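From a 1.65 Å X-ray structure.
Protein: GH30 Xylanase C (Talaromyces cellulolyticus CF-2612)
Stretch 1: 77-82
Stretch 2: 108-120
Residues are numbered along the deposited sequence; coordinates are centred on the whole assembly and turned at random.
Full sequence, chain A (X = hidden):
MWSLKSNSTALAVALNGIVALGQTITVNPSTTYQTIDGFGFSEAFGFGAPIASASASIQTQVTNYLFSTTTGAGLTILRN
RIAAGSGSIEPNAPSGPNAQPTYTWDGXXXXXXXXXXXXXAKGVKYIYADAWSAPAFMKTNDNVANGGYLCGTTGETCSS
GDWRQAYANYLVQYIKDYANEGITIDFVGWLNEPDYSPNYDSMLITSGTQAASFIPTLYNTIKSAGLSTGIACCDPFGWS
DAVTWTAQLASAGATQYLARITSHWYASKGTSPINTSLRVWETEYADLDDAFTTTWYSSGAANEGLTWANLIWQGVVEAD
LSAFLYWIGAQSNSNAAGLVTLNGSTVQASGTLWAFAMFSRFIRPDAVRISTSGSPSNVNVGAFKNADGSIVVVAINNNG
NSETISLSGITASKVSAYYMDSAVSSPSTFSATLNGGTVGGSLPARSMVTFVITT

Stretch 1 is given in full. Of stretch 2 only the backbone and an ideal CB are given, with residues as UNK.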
# COMPACT_ATOMS: atom_id res chain seq x y z
N ILE A 77 -1.57 -6.41 2.31
CA ILE A 77 -0.36 -5.64 2.71
C ILE A 77 -0.69 -4.71 3.88
O ILE A 77 -1.73 -4.05 3.82
CB ILE A 77 0.23 -4.83 1.53
CG1 ILE A 77 0.62 -5.76 0.37
CG2 ILE A 77 1.38 -3.96 2.02
CD1 ILE A 77 0.98 -5.04 -0.93
N LEU A 78 0.11 -4.76 4.94
CA LEU A 78 -0.03 -3.84 6.08
C LEU A 78 1.23 -2.97 6.13
O LEU A 78 2.37 -3.52 6.17
CB LEU A 78 -0.18 -4.62 7.39
CG LEU A 78 -0.23 -3.77 8.67
CD1 LEU A 78 -1.46 -2.91 8.77
CD2 LEU A 78 -0.16 -4.68 9.89
N ARG A 79 1.01 -1.65 6.21
CA ARG A 79 2.06 -0.64 6.39
C ARG A 79 1.96 -0.04 7.80
O ARG A 79 0.89 0.51 8.15
CB ARG A 79 1.95 0.44 5.30
CG ARG A 79 2.95 1.58 5.45
CD ARG A 79 2.89 2.47 4.22
NE ARG A 79 3.68 3.67 4.29
CZ ARG A 79 3.20 4.89 4.45
NH1 ARG A 79 1.90 5.11 4.64
NH2 ARG A 79 4.05 5.89 4.46
N ASN A 80 3.01 -0.20 8.56
CA ASN A 80 3.13 0.29 9.95
C ASN A 80 4.07 1.48 9.96
O ASN A 80 4.97 1.53 9.10
CB ASN A 80 3.68 -0.79 10.85
CG ASN A 80 2.73 -1.97 10.96
OD1 ASN A 80 1.51 -1.84 10.81
ND2 ASN A 80 3.28 -3.12 11.32
N ARG A 81 3.87 2.39 10.91
CA ARG A 81 4.80 3.51 11.16
C ARG A 81 5.80 3.19 12.27
O ARG A 81 5.41 2.63 13.33
CB ARG A 81 4.01 4.73 11.61
CG ARG A 81 4.84 5.80 12.29
CD ARG A 81 4.01 7.05 12.32
NE ARG A 81 4.53 7.99 13.30
CZ ARG A 81 4.19 8.07 14.58
NH1 ARG A 81 3.32 7.24 15.12
NH2 ARG A 81 4.73 8.99 15.34
N ILE A 82 7.05 3.54 12.04
CA ILE A 82 8.07 3.51 13.10
C ILE A 82 8.06 4.89 13.73
O ILE A 82 8.62 5.82 13.11
CB ILE A 82 9.43 3.12 12.53
CG1 ILE A 82 9.30 1.87 11.67
CG2 ILE A 82 10.41 2.99 13.68
CD1 ILE A 82 10.55 1.48 11.00
N UNK A 108 3.37 -3.29 22.24
CA UNK A 108 2.07 -2.75 21.80
C UNK A 108 2.27 -1.91 20.51
O UNK A 108 1.62 -2.19 19.48
CB UNK A 108 1.44 -1.90 22.90
N UNK A 109 3.15 -0.89 20.58
CA UNK A 109 3.46 -0.01 19.42
C UNK A 109 2.17 0.63 18.89
O UNK A 109 1.92 0.56 17.67
CB UNK A 109 4.15 -0.80 18.31
N UNK A 110 1.39 1.29 19.76
CA UNK A 110 0.15 2.02 19.40
C UNK A 110 -0.80 1.14 18.54
O UNK A 110 -1.34 1.61 17.51
CB UNK A 110 0.50 3.30 18.64
N UNK A 111 -1.00 -0.12 18.95
CA UNK A 111 -1.93 -0.99 18.26
C UNK A 111 -1.32 -1.78 17.12
O UNK A 111 -1.97 -2.73 16.68
CB UNK A 111 -3.10 -0.16 17.72
N UNK A 112 -0.08 -1.52 16.73
CA UNK A 112 0.49 -2.12 15.50
C UNK A 112 0.92 -3.57 15.74
O UNK A 112 0.85 -4.31 14.80
CB UNK A 112 1.69 -1.30 15.01
N UNK A 113 1.28 -3.95 16.95
CA UNK A 113 1.58 -5.38 17.20
C UNK A 113 0.29 -6.18 17.05
O UNK A 113 0.27 -7.22 16.34
CB UNK A 113 2.19 -5.59 18.59
N UNK A 114 -0.81 -5.71 17.63
CA UNK A 114 -2.11 -6.41 17.53
C UNK A 114 -2.51 -6.49 16.04
O UNK A 114 -2.88 -7.56 15.53
CB UNK A 114 -3.19 -5.69 18.34
N UNK A 115 -2.38 -5.38 15.36
CA UNK A 115 -2.77 -5.29 13.95
C UNK A 115 -1.91 -6.23 13.11
O UNK A 115 -2.45 -6.88 12.19
CB UNK A 115 -2.64 -3.85 13.44
N UNK A 116 -0.61 -6.30 13.39
CA UNK A 116 0.31 -7.18 12.64
C UNK A 116 -0.06 -8.65 12.86
O UNK A 116 -0.04 -9.41 11.89
CB UNK A 116 1.76 -6.93 13.06
N UNK A 117 -0.39 -9.04 14.08
CA UNK A 117 -0.76 -10.45 14.38
C UNK A 117 -2.10 -10.78 13.69
O UNK A 117 -2.21 -11.86 13.12
CB UNK A 117 -0.87 -10.68 15.89
N UNK A 118 -3.09 -9.87 13.72
CA UNK A 118 -4.37 -10.07 13.03
C UNK A 118 -4.11 -10.23 11.53
O UNK A 118 -4.67 -11.13 10.90
CB UNK A 118 -5.32 -8.90 13.29
N UNK A 119 -3.25 -9.39 10.97
CA UNK A 119 -2.96 -9.37 9.52
C UNK A 119 -2.39 -10.73 9.12
O UNK A 119 -2.87 -11.33 8.15
CB UNK A 119 -1.98 -8.25 9.16
N UNK A 120 -1.40 -11.21 9.88
CA UNK A 120 -0.72 -12.51 9.56
C UNK A 120 -1.71 -13.68 9.69
O UNK A 120 -1.69 -14.60 8.88
CB UNK A 120 0.47 -12.74 10.49

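The helix beginning at 112 runs nearly antiparallel to strand 77-82, at 169° and a closest axis approach of 9.4 Å, so the loop before it lies near the strand's later residues and position 119 near Leu78.

Position 108 has nothing of stretch 1 within 5.5 Å of its ideal CB, so the strand sets no preference. Any residue able to tie down the turn would serve. It is Asn108, and Asn108 OD1 accepts a hydrogen bond from the backbone N of position 111 at 2.9 Å.

At 109 phi and psi are both positive, 57/54, a conformation that asparagine, aspartate and glycine tolerate best. CA-to-CB points toward the strand, but from a distance, so a short polar chain could reach in without crowding. The residue is Asp109, and its use becomes clear at 112.

Position 110 repeats the left-handed angles, 50/46, in the type I' turn from 109 to 112. Glycine or asparagine would be the usual guess; the deposited residue is Ala110, which makes no contact with the strand.

At 111, phi/psi of 89/-8 would jam a CB against the preceding carbonyl O. That calls for glycine, and Gly111 takes the N-cap position.

Position 112 is the most demanding. Its CA-to-CB bond points toward the strand, with the ideal CB 4.2 Å from Asn80 CG, and beyond lie the backbone N and O of Arg81, a donor and an acceptor together. An amide on a long enough arm answers both, whereas a carboxylate would suit only the N-H. Gln112 does so: Arg81 N donates to Gln112 OE1 at 2.9 Å, and Gln112 NE2 donates to Arg81 O at 2.8 Å, almost straight at 174°. The side chain thus pairs with the strand as another backbone segment might. Gln112 NE2 also donates to Asp109 OD2 at 2.9 Å, so the turn helps hold the amide in place.

Positions 113 and 114 are free of the strand, and many residues would do; they are Val113, which points away, and Trp114.

At 115 the ideal CB is 4.4 Å from Leu78 CD2, and an apolar residue is a natural choice. A larger one can turn its end aside, as Trp115 does: CA-to-CB points toward the strand, but the ring leads away.

Position 116 points sideways, with Leu78 CD2 at 4.3 Å and Asn80 ND2 at 4.5 Å from the ideal CB. A small residue fits, and one with an acceptor can use the amide. Ser116 takes the role: Asn80 ND2 donates to Ser116 OG at 3.0 Å, while Ser116 OG donates to Gln112 O at 2.8 Å, so one hydroxyl links strand and helix.

Positions 117 and 118 have nothing of stretch 1 within 5.5 Å of their ideal CB, so many residues would do; they are Lys117 and Gln118.

At 119 CA-to-CB again points toward the strand, its ideal CB just 4.1 Å from Leu78 CD2, already at packing distance. A small apolar residue suits, and Ala119 CB meets Leu78 CD2 at 4.1 Å.

Position 120 is out of reach and open to many choices; Arg120 finds its partners elsewhere in the structure.

Stretch 2 (108-120) NDAGQVWWSKQAR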
# COMPACT_ATOMS: atom_id res chain seq x y z
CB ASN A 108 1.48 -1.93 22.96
CG ASN A 108 0.13 -1.33 22.67
OD1 ASN A 108 -0.31 -1.31 21.53
ND2 ASN A 108 -0.61 -0.99 23.71
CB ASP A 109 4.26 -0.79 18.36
CG ASP A 109 4.97 0.07 17.32
OD1 ASP A 109 5.40 1.17 17.69
OD2 ASP A 109 5.07 -0.37 16.15
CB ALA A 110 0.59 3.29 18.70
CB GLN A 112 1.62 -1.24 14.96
CG GLN A 112 1.08 0.08 14.42
CD GLN A 112 2.11 0.95 13.75
OE1 GLN A 112 1.81 1.59 12.75
NE2 GLN A 112 3.31 1.00 14.30
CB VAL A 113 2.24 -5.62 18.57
CG1 VAL A 113 2.38 -7.11 18.79
CG2 VAL A 113 3.60 -4.97 18.69
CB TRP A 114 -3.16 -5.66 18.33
CG TRP A 114 -4.49 -6.35 18.35
CD1 TRP A 114 -4.89 -7.32 19.24
CD2 TRP A 114 -5.57 -6.19 17.41
NE1 TRP A 114 -6.17 -7.73 18.94
CE2 TRP A 114 -6.60 -7.06 17.83
CE3 TRP A 114 -5.77 -5.39 16.29
CZ2 TRP A 114 -7.82 -7.12 17.17
CZ3 TRP A 114 -6.98 -5.44 15.65
CH2 TRP A 114 -8.01 -6.30 16.08
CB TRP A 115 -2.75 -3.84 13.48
CG TRP A 115 -4.06 -3.16 13.67
CD1 TRP A 115 -4.36 -2.22 14.61
CD2 TRP A 115 -5.25 -3.39 12.90
NE1 TRP A 115 -5.67 -1.85 14.49
CE2 TRP A 115 -6.24 -2.55 13.44
CE3 TRP A 115 -5.58 -4.24 11.84
CZ2 TRP A 115 -7.55 -2.53 12.95
CZ3 TRP A 115 -6.87 -4.22 11.35
CH2 TRP A 115 -7.84 -3.34 11.87
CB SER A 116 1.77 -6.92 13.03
OG SER A 116 2.16 -5.56 12.70
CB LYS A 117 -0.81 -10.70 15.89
CG LYS A 117 0.54 -10.64 16.59
CD LYS A 117 0.42 -10.88 18.09
CE LYS A 117 1.78 -10.90 18.75
NZ LYS A 117 1.82 -11.86 19.86
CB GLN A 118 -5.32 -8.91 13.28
CG GLN A 118 -5.78 -8.81 14.73
CD GLN A 118 -6.75 -9.92 15.10
OE1 GLN A 118 -7.62 -10.31 14.32
NE2 GLN A 118 -6.66 -10.38 16.33
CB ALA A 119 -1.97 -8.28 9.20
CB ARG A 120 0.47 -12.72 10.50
CG ARG A 120 1.71 -11.91 10.15
CD ARG A 120 2.14 -12.01 8.72
NE ARG A 120 3.45 -11.46 8.55
CZ ARG A 120 3.98 -11.12 7.41
NH1 ARG A 120 3.31 -11.23 6.29
NH2 ARG A 120 5.21 -10.66 7.42
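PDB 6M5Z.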